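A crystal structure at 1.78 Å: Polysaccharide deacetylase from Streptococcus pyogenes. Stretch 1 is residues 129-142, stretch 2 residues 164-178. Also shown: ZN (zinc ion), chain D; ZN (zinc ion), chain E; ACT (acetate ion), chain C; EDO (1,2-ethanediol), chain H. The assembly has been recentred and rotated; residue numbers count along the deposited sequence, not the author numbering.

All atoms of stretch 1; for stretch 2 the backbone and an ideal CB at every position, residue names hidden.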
ATOM      1  N   SER A 129      -5.365  -0.620   7.320  1.00 28.50           N
ATOM      2  CA  SER A 129      -5.373  -2.010   6.889  1.00 30.69           C
ATOM      3  C   SER A 129      -3.941  -2.474   6.655  1.00 32.83           C
ATOM      4  O   SER A 129      -3.080  -1.703   6.223  1.00 32.01           O
ATOM      5  CB  SER A 129      -6.206  -2.185   5.611  1.00 33.86           C
ATOM      6  OG  SER A 129      -6.274  -3.540   5.211  1.00 35.95           O
ATOM      7  N   PHE A 130      -3.685  -3.745   6.940  1.00 24.77           N
ATOM      8  CA  PHE A 130      -2.339  -4.293   6.849  1.00 25.23           C
ATOM      9  C   PHE A 130      -2.348  -5.544   5.983  1.00 27.92           C
ATOM     10  O   PHE A 130      -2.927  -6.571   6.353  1.00 30.92           O
ATOM     11  CB  PHE A 130      -1.794  -4.538   8.246  1.00 30.08           C
ATOM     12  CG  PHE A 130      -1.728  -3.276   9.042  1.00 29.66           C
ATOM     13  CD1 PHE A 130      -0.658  -2.418   8.890  1.00 32.31           C
ATOM     14  CD2 PHE A 130      -2.772  -2.905   9.870  1.00 31.08           C
ATOM     15  CE1 PHE A 130      -0.603  -1.233   9.582  1.00 27.74           C
ATOM     16  CE2 PHE A 130      -2.724  -1.717  10.570  1.00 33.56           C
ATOM     17  CZ  PHE A 130      -1.639  -0.879  10.422  1.00 28.14           C
ATOM     18  N   GLN A 131      -1.715  -5.433   4.826  1.00 28.34           N
ATOM     19  CA  GLN A 131      -1.728  -6.456   3.803  1.00 27.25           C
ATOM     20  C   GLN A 131      -0.315  -7.017   3.635  1.00 27.72           C
ATOM     21  O   GLN A 131       0.584  -6.758   4.446  1.00 27.87           O
ATOM     22  CB  GLN A 131      -2.313  -5.872   2.512  1.00 28.25           C
ATOM     23  CG  GLN A 131      -3.735  -5.304   2.672  1.00 26.18           C
ATOM     24  CD  GLN A 131      -4.769  -6.355   3.050  1.00 27.44           C
ATOM     25  OE1 GLN A 131      -4.839  -7.417   2.440  1.00 25.42           O
ATOM     26  NE2 GLN A 131      -5.570  -6.064   4.071  1.00 29.03           N
ATOM     27  N   ASP A 132      -0.122  -7.806   2.581  1.00 26.85           N
ATOM     28  CA  ASP A 132       1.050  -8.661   2.483  1.00 25.08           C
ATOM     29  C   ASP A 132       2.178  -8.025   1.686  1.00 23.96           C
ATOM     30  O   ASP A 132       1.952  -7.396   0.650  1.00 27.07           O
ATOM     31  CB  ASP A 132       0.662  -9.996   1.844  1.00 22.82           C
ATOM     32  CG  ASP A 132       1.766 -11.016   1.925  1.00 27.26           C
ATOM     33  OD1 ASP A 132       2.677 -10.977   1.073  1.00 27.71           O
ATOM     34  OD2 ASP A 132       1.728 -11.836   2.857  1.00 30.66           O
ATOM     35  N   HIS A 133       3.409  -8.199   2.188  1.00 25.88           N
ATOM     36  CA  HIS A 133       4.610  -7.783   1.476  1.00 25.38           C
ATOM     37  C   HIS A 133       5.711  -8.830   1.626  1.00 25.47           C
ATOM     38  O   HIS A 133       6.896  -8.489   1.683  1.00 24.78           O
ATOM     39  CB  HIS A 133       5.073  -6.409   1.966  1.00 27.88           C
ATOM     40  CG  HIS A 133       5.885  -5.642   0.965  1.00 26.69           C
ATOM     41  ND1 HIS A 133       5.676  -5.723  -0.396  1.00 29.34           N
ATOM     42  CD2 HIS A 133       6.892  -4.756   1.138  1.00 26.05           C
ATOM     43  CE1 HIS A 133       6.533  -4.931  -1.018  1.00 27.36           C
ATOM     44  NE2 HIS A 133       7.284  -4.334  -0.107  1.00 28.76           N
ATOM     45  N   THR A 134       5.313 -10.108   1.688  1.00 28.13           N
ATOM     46  CA  THR A 134       6.164 -11.287   1.824  1.00 28.40           C
ATOM     47  C   THR A 134       6.787 -11.395   3.211  1.00 33.64           C
ATOM     48  O   THR A 134       6.677 -10.477   4.034  1.00 34.54           O
ATOM     49  CB  THR A 134       7.287 -11.331   0.776  1.00 33.88           C
ATOM     50  OG1 THR A 134       8.351 -10.455   1.164  1.00 31.98           O
ATOM     51  CG2 THR A 134       6.777 -10.967  -0.611  1.00 32.24           C
ATOM     52  N   VAL A 135       7.447 -12.524   3.474  1.00 27.84           N
ATOM     53  CA  VAL A 135       8.113 -12.729   4.756  1.00 30.41           C
ATOM     54  C   VAL A 135       9.454 -12.009   4.786  1.00 30.56           C
ATOM     55  O   VAL A 135       9.734 -11.225   5.698  1.00 28.76           O
ATOM     56  CB  VAL A 135       8.294 -14.234   5.037  1.00 30.68           C
ATOM     57  CG1 VAL A 135       9.018 -14.433   6.371  1.00 29.46           C
ATOM     58  CG2 VAL A 135       6.967 -14.968   5.021  1.00 31.04           C
ATOM     59  N   ASN A 136      10.303 -12.255   3.788  1.00 30.76           N
ATOM     60  CA  ASN A 136      11.679 -11.784   3.805  1.00 30.96           C
ATOM     61  C   ASN A 136      11.991 -10.752   2.728  1.00 33.81           C
ATOM     62  O   ASN A 136      13.143 -10.322   2.621  1.00 34.75           O
ATOM     63  CB  ASN A 136      12.624 -12.987   3.675  1.00 30.18           C
ATOM     64  CG  ASN A 136      12.501 -13.956   4.846  1.00 29.12           C
ATOM     65  OD1 ASN A 136      12.819 -13.610   5.988  1.00 31.11           O
ATOM     66  ND2 ASN A 136      12.048 -15.176   4.566  1.00 33.20           N
ATOM     67  N   HIS A 137      10.996 -10.327   1.944  1.00 27.88           N
ATOM     68  CA  HIS A 137      11.172  -9.309   0.911  1.00 25.48           C
ATOM     69  C   HIS A 137      12.188  -9.731  -0.145  1.00 26.56           C
ATOM     70  O   HIS A 137      13.053  -8.929  -0.528  1.00 30.70           O
ATOM     71  CB  HIS A 137      11.598  -7.985   1.557  1.00 28.16           C
ATOM     72  CG  HIS A 137      11.243  -6.764   0.761  1.00 29.71           C
ATOM     73  ND1 HIS A 137      12.115  -6.173  -0.129  1.00 32.73           N
ATOM     74  CD2 HIS A 137      10.126  -5.998   0.755  1.00 30.03           C
ATOM     75  CE1 HIS A 137      11.542  -5.109  -0.664  1.00 31.02           C
ATOM     76  NE2 HIS A 137      10.335  -4.980  -0.143  1.00 31.28           N
ATOM     77  N   PRO A 138      12.104 -10.954  -0.663  1.00 29.98           N
ATOM     78  CA  PRO A 138      12.948 -11.329  -1.800  1.00 32.23           C
ATOM     79  C   PRO A 138      12.428 -10.735  -3.101  1.00 29.09           C
ATOM     80  O   PRO A 138      11.289 -10.273  -3.199  1.00 31.99           O
ATOM     81  CB  PRO A 138      12.841 -12.857  -1.828  1.00 30.13           C
ATOM     82  CG  PRO A 138      11.424 -13.101  -1.368  1.00 31.14           C
ATOM     83  CD  PRO A 138      11.187 -12.049  -0.280  1.00 29.93           C
ATOM     84  N   ASP A 139      13.298 -10.754  -4.107  1.00 31.41           N
ATOM     85  CA  ASP A 139      12.863 -10.621  -5.498  1.00 29.10           C
ATOM     86  C   ASP A 139      12.122 -11.905  -5.856  1.00 30.76           C
ATOM     87  O   ASP A 139      12.740 -12.942  -6.118  1.00 32.02           O
ATOM     88  CB  ASP A 139      14.058 -10.368  -6.409  1.00 31.26           C
ATOM     89  CG  ASP A 139      13.674 -10.272  -7.879  1.00 34.61           C
ATOM     90  OD1 ASP A 139      12.527 -10.601  -8.237  1.00 32.37           O
ATOM     91  OD2 ASP A 139      14.531  -9.850  -8.682  1.00 33.58           O
ATOM     92  N   LEU A 140      10.786 -11.845  -5.841  1.00 34.53           N
ATOM     93  CA  LEU A 140       9.977 -13.042  -6.064  1.00 29.29           C
ATOM     94  C   LEU A 140      10.298 -13.687  -7.408  1.00 28.89           C
ATOM     95  O   LEU A 140      10.279 -14.915  -7.537  1.00 28.66           O
ATOM     96  CB  LEU A 140       8.490 -12.685  -5.987  1.00 26.67           C
ATOM     97  CG  LEU A 140       7.903 -12.341  -4.619  1.00 30.82           C
ATOM     98  CD1 LEU A 140       6.493 -11.785  -4.733  1.00 27.24           C
ATOM     99  CD2 LEU A 140       7.917 -13.580  -3.730  1.00 32.37           C
ATOM    100  N   GLU A 141      10.586 -12.865  -8.419  1.00 27.92           N
ATOM    101  CA  GLU A 141      10.891 -13.360  -9.755  1.00 34.56           C
ATOM    102  C   GLU A 141      12.085 -14.299  -9.773  1.00 36.13           C
ATOM    103  O   GLU A 141      12.146 -15.206 -10.611  1.00 36.89           O
ATOM    104  CB  GLU A 141      11.182 -12.181 -10.676  1.00 36.36           C
ATOM    105  CG  GLU A 141      10.268 -12.053 -11.857  1.00 39.30           C
ATOM    106  CD  GLU A 141      10.749 -11.015 -12.838  1.00 39.53           C
ATOM    107  OE1 GLU A 141      11.110  -9.900 -12.413  1.00 36.69           O
ATOM    108  OE2 GLU A 141      10.772 -11.323 -14.043  1.00 34.63           O
ATOM    109  N   GLN A 142      13.059 -14.076  -8.897  1.00 33.99           N
ATOM    110  CA  GLN A 142      14.254 -14.900  -8.857  1.00 36.53           C
ATOM    111  C   GLN A 142      14.120 -16.063  -7.885  1.00 30.63           C
ATOM    112  O   GLN A 142      15.121 -16.712  -7.567  1.00 33.71           O
ATOM    113  CB  GLN A 142      15.465 -14.033  -8.507  1.00 44.81           C
ATOM    114  CG  GLN A 142      15.774 -12.967  -9.561  1.00 51.20           C
ATOM    115  CD  GLN A 142      15.869 -13.532 -10.974  1.00 60.40           C
ATOM    116  OE1 GLN A 142      16.315 -14.661 -11.179  1.00 61.63           O
ATOM    117  NE2 GLN A 142      15.442 -12.742 -11.954  1.00 60.80           N
ATOM    118  N   UNK A 164      -6.011 -11.575  13.165  1.00 35.30           N
ATOM    119  CA  UNK A 164      -7.364 -12.129  13.120  1.00 38.63           C
ATOM    120  C   UNK A 164      -8.152 -11.579  11.931  1.00 38.24           C
ATOM    121  O   UNK A 164      -9.208 -10.955  12.078  1.00 42.56           O
ATOM    122  CB  UNK A 164      -8.104 -11.825  14.424  1.00 38.63           C
ATOM    123  N   UNK A 165      -7.634 -11.846  10.737  1.00 39.89           N
ATOM    124  CA  UNK A 165      -8.198 -11.260   9.534  1.00 36.35           C
ATOM    125  C   UNK A 165      -8.035 -12.223   8.366  1.00 37.06           C
ATOM    126  O   UNK A 165      -7.496 -13.323   8.508  1.00 33.14           O
ATOM    127  CB  UNK A 165      -7.536  -9.916   9.223  1.00 36.35           C
ATOM    128  N   UNK A 166      -8.519 -11.791   7.203  1.00 35.00           N
ATOM    129  CA  UNK A 166      -8.316 -12.480   5.932  1.00 34.24           C
ATOM    130  C   UNK A 166      -7.601 -11.497   5.011  1.00 33.76           C
ATOM    131  O   UNK A 166      -8.232 -10.605   4.434  1.00 36.50           O
ATOM    132  CB  UNK A 166      -9.635 -12.964   5.327  1.00 34.24           C
ATOM    133  N   UNK A 167      -6.283 -11.642   4.896  1.00 31.85           N
ATOM    134  CA  UNK A 167      -5.493 -10.773   4.034  1.00 30.10           C
ATOM    135  C   UNK A 167      -5.805 -11.067   2.575  1.00 31.48           C
ATOM    136  O   UNK A 167      -5.782 -12.227   2.150  1.00 34.36           O
ATOM    137  CB  UNK A 167      -3.998 -10.948   4.309  1.00 30.10           C
ATOM    138  N   UNK A 168      -6.095 -10.024   1.801  1.00 29.58           N
ATOM    139  CA  UNK A 168      -6.515 -10.208   0.415  1.00 30.78           C
ATOM    140  C   UNK A 168      -5.594  -9.542  -0.591  1.00 31.67           C
ATOM    141  O   UNK A 168      -5.745  -9.797  -1.796  1.00 32.64           O
ATOM    142  CB  UNK A 168      -7.935  -9.668   0.231  1.00 30.78           C
ATOM    143  N   UNK A 169      -4.660  -8.691  -0.163  1.00 26.25           N
ATOM    144  CA  UNK A 169      -3.846  -7.923  -1.091  1.00 24.59           C
ATOM    145  C   UNK A 169      -2.369  -8.157  -0.828  1.00 29.19           C
ATOM    146  O   UNK A 169      -1.948  -8.359   0.314  1.00 27.15           O
ATOM    147  CB  UNK A 169      -4.174  -6.432  -0.988  1.00 24.59           C
ATOM    148  N   UNK A 170      -1.583  -8.116  -1.904  1.00 29.26           N
ATOM    149  CA  UNK A 170      -0.134  -8.243  -1.820  1.00 29.52           C
ATOM    150  C   UNK A 170       0.499  -7.142  -2.660  1.00 26.43           C
ATOM    151  O   UNK A 170      -0.039  -6.732  -3.696  1.00 28.63           O
ATOM    152  CB  UNK A 170       0.330  -9.625  -2.286  1.00 29.52           C
ATOM    153  N   UNK A 171       1.633  -6.634  -2.180  1.00 27.85           N
ATOM    154  CA  UNK A 171       2.520  -5.778  -2.962  1.00 25.19           C
ATOM    155  C   UNK A 171       3.804  -6.561  -3.214  1.00 26.33           C
ATOM    156  O   UNK A 171       4.443  -7.018  -2.263  1.00 25.87           O
ATOM    157  CB  UNK A 171       2.803  -4.455  -2.247  1.00 25.19           C
ATOM    158  N   UNK A 172       4.176  -6.728  -4.480  1.00 28.91           N
ATOM    159  CA  UNK A 172       5.377  -7.504  -4.803  1.00 28.03           C
ATOM    160  C   UNK A 172       6.624  -6.688  -4.482  1.00 28.30           C
ATOM    161  O   UNK A 172       6.695  -5.508  -4.850  1.00 26.30           O
ATOM    162  CB  UNK A 172       5.377  -7.921  -6.275  1.00 28.03           C
ATOM    163  N   UNK A 173       7.612  -7.264  -3.791  1.00 26.89           N
ATOM    164  CA  UNK A 173       8.823  -6.497  -3.472  1.00 21.33           C
ATOM    165  C   UNK A 173       9.483  -5.946  -4.726  1.00 28.49           C
ATOM    166  O   UNK A 173       9.743  -6.673  -5.690  1.00 28.73           O
ATOM    167  CB  UNK A 173       9.819  -7.369  -2.705  1.00 21.33           C
ATOM    168  N   UNK A 174       9.738  -4.641  -4.703  1.00 25.66           N
ATOM    169  CA  UNK A 174      10.365  -3.910  -5.801  1.00 29.18           C
ATOM    170  C   UNK A 174       9.549  -3.975  -7.086  1.00 25.62           C
ATOM    171  O   UNK A 174      10.054  -3.645  -8.166  1.00 27.02           O
ATOM    172  CB  UNK A 174      11.770  -4.459  -6.057  1.00 29.18           C
ATOM    173  N   UNK A 175       8.280  -4.360  -6.982  1.00 22.02           N
ATOM    174  CA  UNK A 175       7.422  -4.434  -8.140  1.00 25.58           C
ATOM    175  C   UNK A 175       7.748  -5.554  -9.100  1.00 30.59           C
ATOM    176  O   UNK A 175       7.279  -5.531 -10.238  1.00 27.23           O
ATOM    177  CB  UNK A 175       7.476  -3.102  -8.891  1.00 25.58           C
ATOM    178  N   UNK A 176       8.531  -6.534  -8.670  1.00 28.39           N
ATOM    179  CA  UNK A 176       9.011  -7.590  -9.554  1.00 26.15           C
ATOM    180  C   UNK A 176       8.128  -8.824  -9.441  1.00 26.40           C
ATOM    181  O   UNK A 176       7.837  -9.298  -8.339  1.00 26.32           O
ATOM    182  CB  UNK A 176      10.463  -7.945  -9.229  1.00 26.15           C
ATOM    183  N   UNK A 177       7.715  -9.348 -10.588  1.00 27.71           N
ATOM    184  CA  UNK A 177       6.850 -10.515 -10.619  1.00 27.08           C
ATOM    185  C   UNK A 177       6.962 -11.157 -11.990  1.00 27.04           C
ATOM    186  O   UNK A 177       7.327 -10.504 -12.968  1.00 25.95           O
ATOM    187  CB  UNK A 177       5.400 -10.144 -10.300  1.00 27.08           C
ATOM    188  N   UNK A 178       6.641 -12.446 -12.054  1.00 28.89           N
ATOM    189  CA  UNK A 178       6.508 -13.114 -13.344  1.00 24.34           C
ATOM    190  C   UNK A 178       5.170 -13.841 -13.390  1.00 28.12           C
ATOM    191  O   UNK A 178       4.355 -13.747 -12.465  1.00 26.15           O
ATOM    192  CB  UNK A 178       7.665 -14.086 -13.583  1.00 24.34           C
TER
HETATM  193 ZN    ZN D 402       9.178  -3.291  -0.395  1.00 33.15          ZN
HETATM  194 ZN    ZN E 403      11.056  -8.683 -13.843  1.00 35.21          ZN
HETATM  195  C   ACT C 401       8.431  -2.179  -2.608  1.00 29.91           C
HETATM  196  O   ACT C 401       8.340  -1.395  -1.642  1.00 30.40           O
HETATM  197  OXT ACT C 401       9.073  -3.247  -2.630  1.00 30.72           O
HETATM  198  CH3 ACT C 401       7.705  -1.809  -3.800  1.00 28.82           C
HETATM  199  C1  EDO H 406      13.991 -10.307   9.246  1.00 35.45           C
HETATM  200  O1  EDO H 406      15.266 -10.213   9.887  1.00 32.89           O
HETATM  201  C2  EDO H 406      14.026 -11.412   8.194  1.00 34.18           C
HETATM  202  O2  EDO H 406      12.701 -11.594   7.696  1.00 33.78           O

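Position 164 has no atom of stretch 1 within 5.5 Å of its ideal CB. Its phi of 52° and psi of 61° suit glycine, asparagine or aspartate. It is Asn164, without contact here.

At position 165 CA-to-CB points toward stretch 1, but the gap is wide. The carbonyl of Phe130 offers an acceptor, so a long side chain ending in a donor would suit; glutamine, lysine and arginine are candidates. It is Gln165. Gln165 NE2 donates to Phe130 O at 2.9 Å. A water links OE1 to the backbone N of Phe130.

Position 166 points away; many polar residues would do. It is Asn166; a water joins its backbone O to Gln131 NE2.

At position 167 the ideal CB lies 4.1 Å from Gln131 OE1 and CA-to-CB points sideways. A small or branched side chain fits, such as serine, threonine or valine. It is Thr167. Thr167 CG2 lies 3.3 Å from Gln131 OE1, and its OG1 accepts a hydrogen bond from Gln165 NE2.

Position 168 points away, so stretch 1 restricts the side chain little: large or small, polar or apolar. The residue is Ile168. Ile168 N donates to Gln131 OE1 at 3.0 Å.

At position 169 the ideal CB is already 3.6 Å from Gln131 OE1, and a small residue would be comfortable. It is Ala169. Ala169 N donates to Gln131 OE1 at 2.9 Å, so one side-chain oxygen serves two successive amides. Ala169 O accepts from Asp132 N at 3.0 Å.

Position 170 pairs with Asp132 in a single beta bridge, and CA-to-CB points sideways. Beta-branched residues suit such extended angles. It is Ile170, with CD1 3.5 Å from Asp132 OD1.

At position 171 the ideal CB is 3.6 Å from His133 ND1, so a small side chain suits. It is Ala171. Ala171 N donates to Asp132 O at 2.9 Å, and Ala171 O accepts from His133 ND1 at 2.6 Å.

Position 172 points away, but Leu140 CD1 is near, favouring an apolar or aromatic group. It is Tyr172; its CD1 lies 3.7 Å from Leu140 CD1, which sits at the ring edge.

At position 173 the ideal CB is tight against Pro138 O and His137 CE1. A phi of -57° allows proline, and a compact apolar residue fits. It is Pro173. Pro173 CB sits over the His137 ring face, 3.6 Å from its centroid, and Pro173 CG packs 3.5 Å from Thr134 CG2.

Position 174 has positive phi; glycine, asparagine or a small polar residue would suit. It is Ser174, whose N donates to acetate OXT at 2.6 Å.

Position 175 also has positive phi, which favours glycine. It is Gly175.

Position 176 points toward the carboxylates of Asp139 and Glu141, so lysine or arginine is expected. It is Arg176; NH1 forms a salt bridge with Asp139 OD2 at 2.8 Å.

Position 177 points away; large or small, polar or apolar would do. It is Tyr177.

At position 178 CA-to-CB points toward stretch 1, with the ideal CB 3.7 Å from Glu141 CG. A small or medium side chain could pack there, polar or not. It is Asn178, at the N-cap position before a helix, capping a backbone N just past the stretch.

Stretch 2 (164-178) NQNTIAIAYPSGRYN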
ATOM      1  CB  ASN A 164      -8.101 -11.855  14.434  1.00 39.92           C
ATOM      2  CG  ASN A 164      -9.419 -12.597  14.527  1.00 47.11           C
ATOM      3  OD1 ASN A 164      -9.611 -13.620  13.871  1.00 48.59           O
ATOM      4  ND2 ASN A 164     -10.336 -12.085  15.342  1.00 50.83           N
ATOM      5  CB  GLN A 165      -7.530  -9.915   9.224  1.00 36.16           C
ATOM      6  CG  GLN A 165      -6.058 -10.031   8.827  1.00 34.85           C
ATOM      7  CD  GLN A 165      -5.393  -8.684   8.589  1.00 39.22           C
ATOM      8  OE1 GLN A 165      -5.632  -7.724   9.318  1.00 36.94           O
ATOM      9  NE2 GLN A 165      -4.552  -8.612   7.566  1.00 35.82           N
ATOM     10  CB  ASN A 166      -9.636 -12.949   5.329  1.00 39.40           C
ATOM     11  CG  ASN A 166      -9.453 -13.594   3.969  1.00 43.23           C
ATOM     12  OD1 ASN A 166      -8.365 -14.058   3.630  1.00 41.89           O
ATOM     13  ND2 ASN A 166     -10.524 -13.625   3.181  1.00 46.60           N
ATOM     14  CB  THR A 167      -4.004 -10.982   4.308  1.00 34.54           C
ATOM     15  OG1 THR A 167      -3.742 -10.810   5.708  1.00 36.66           O
ATOM     16  CG2 THR A 167      -3.167  -9.990   3.516  1.00 32.45           C
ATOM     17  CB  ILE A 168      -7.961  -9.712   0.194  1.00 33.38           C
ATOM     18  CG1 ILE A 168      -8.074  -8.211   0.477  1.00 37.81           C
ATOM     19  CG2 ILE A 168      -8.926 -10.466   1.090  1.00 33.48           C
ATOM     20  CD1 ILE A 168      -9.340  -7.589  -0.084  1.00 39.39           C
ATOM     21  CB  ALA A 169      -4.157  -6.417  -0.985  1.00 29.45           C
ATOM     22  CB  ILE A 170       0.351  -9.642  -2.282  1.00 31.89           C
ATOM     23  CG1 ILE A 170       1.874  -9.759  -2.168  1.00 26.66           C
ATOM     24  CG2 ILE A 170      -0.114  -9.915  -3.712  1.00 28.87           C
ATOM     25  CD1 ILE A 170       2.406 -11.152  -2.438  1.00 29.75           C
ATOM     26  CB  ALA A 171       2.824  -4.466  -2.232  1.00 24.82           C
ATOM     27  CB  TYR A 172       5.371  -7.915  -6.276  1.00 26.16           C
ATOM     28  CG  TYR A 172       4.064  -8.559  -6.660  1.00 24.46           C
ATOM     29  CD1 TYR A 172       3.671  -9.756  -6.080  1.00 26.66           C
ATOM     30  CD2 TYR A 172       3.205  -7.952  -7.562  1.00 27.20           C
ATOM     31  CE1 TYR A 172       2.473 -10.329  -6.391  1.00 26.44           C
ATOM     32  CE2 TYR A 172       2.004  -8.528  -7.889  1.00 29.99           C
ATOM     33  CZ  TYR A 172       1.639  -9.715  -7.298  1.00 26.28           C
ATOM     34  OH  TYR A 172       0.440 -10.298  -7.612  1.00 26.56           O
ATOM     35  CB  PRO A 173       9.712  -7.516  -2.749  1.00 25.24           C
ATOM     36  CG  PRO A 173       8.721  -8.435  -2.089  1.00 25.34           C
ATOM     37  CD  PRO A 173       7.584  -8.561  -3.087  1.00 25.39           C
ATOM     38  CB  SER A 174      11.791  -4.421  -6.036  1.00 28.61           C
ATOM     39  OG  SER A 174      12.580  -4.211  -4.876  1.00 32.60           O
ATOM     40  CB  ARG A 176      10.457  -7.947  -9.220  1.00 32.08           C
ATOM     41  CG  ARG A 176      11.420  -6.786  -9.373  1.00 37.02           C
ATOM     42  CD  ARG A 176      12.847  -7.214  -9.092  1.00 42.02           C
ATOM     43  NE  ARG A 176      13.728  -6.059  -8.945  1.00 46.48           N
ATOM     44  CZ  ARG A 176      15.017  -6.136  -8.637  1.00 53.78           C
ATOM     45  NH1 ARG A 176      15.583  -7.318  -8.441  1.00 52.79           N
ATOM     46  NH2 ARG A 176      15.740  -5.029  -8.524  1.00 54.68           N
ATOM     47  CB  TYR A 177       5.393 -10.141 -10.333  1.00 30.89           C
ATOM     48  CG  TYR A 177       4.840  -9.111 -11.293  1.00 30.87           C
ATOM     49  CD1 TYR A 177       5.075  -7.760 -11.095  1.00 34.18           C
ATOM     50  CD2 TYR A 177       4.081  -9.490 -12.396  1.00 34.99           C
ATOM     51  CE1 TYR A 177       4.574  -6.812 -11.963  1.00 34.66           C
ATOM     52  CE2 TYR A 177       3.575  -8.547 -13.272  1.00 33.77           C
ATOM     53  CZ  TYR A 177       3.823  -7.206 -13.048  1.00 36.30           C
ATOM     54  OH  TYR A 177       3.331  -6.250 -13.907  1.00 44.18           O
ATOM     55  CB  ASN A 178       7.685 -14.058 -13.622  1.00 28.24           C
ATOM     56  CG  ASN A 178       7.859 -15.142 -12.572  1.00 26.17           C
ATOM     57  OD1 ASN A 178       7.026 -15.321 -11.673  1.00 27.96           O
ATOM     58  ND2 ASN A 178       8.954 -15.892 -12.698  1.00 34.22           N
TER
HETATM   59  O   HOH W   1      -5.828  -5.176   8.218  1.00 32.45           O
HETATM   60  O   HOH W   2      -8.021  -7.760   4.696  1.00 31.11           O
HETATM   61  O   HOH W   3       9.117  -9.405  -5.955  1.00 24.75           O
HETATM   62  O   HOH W   4      11.124  -1.946  -0.673  1.00 30.86           O
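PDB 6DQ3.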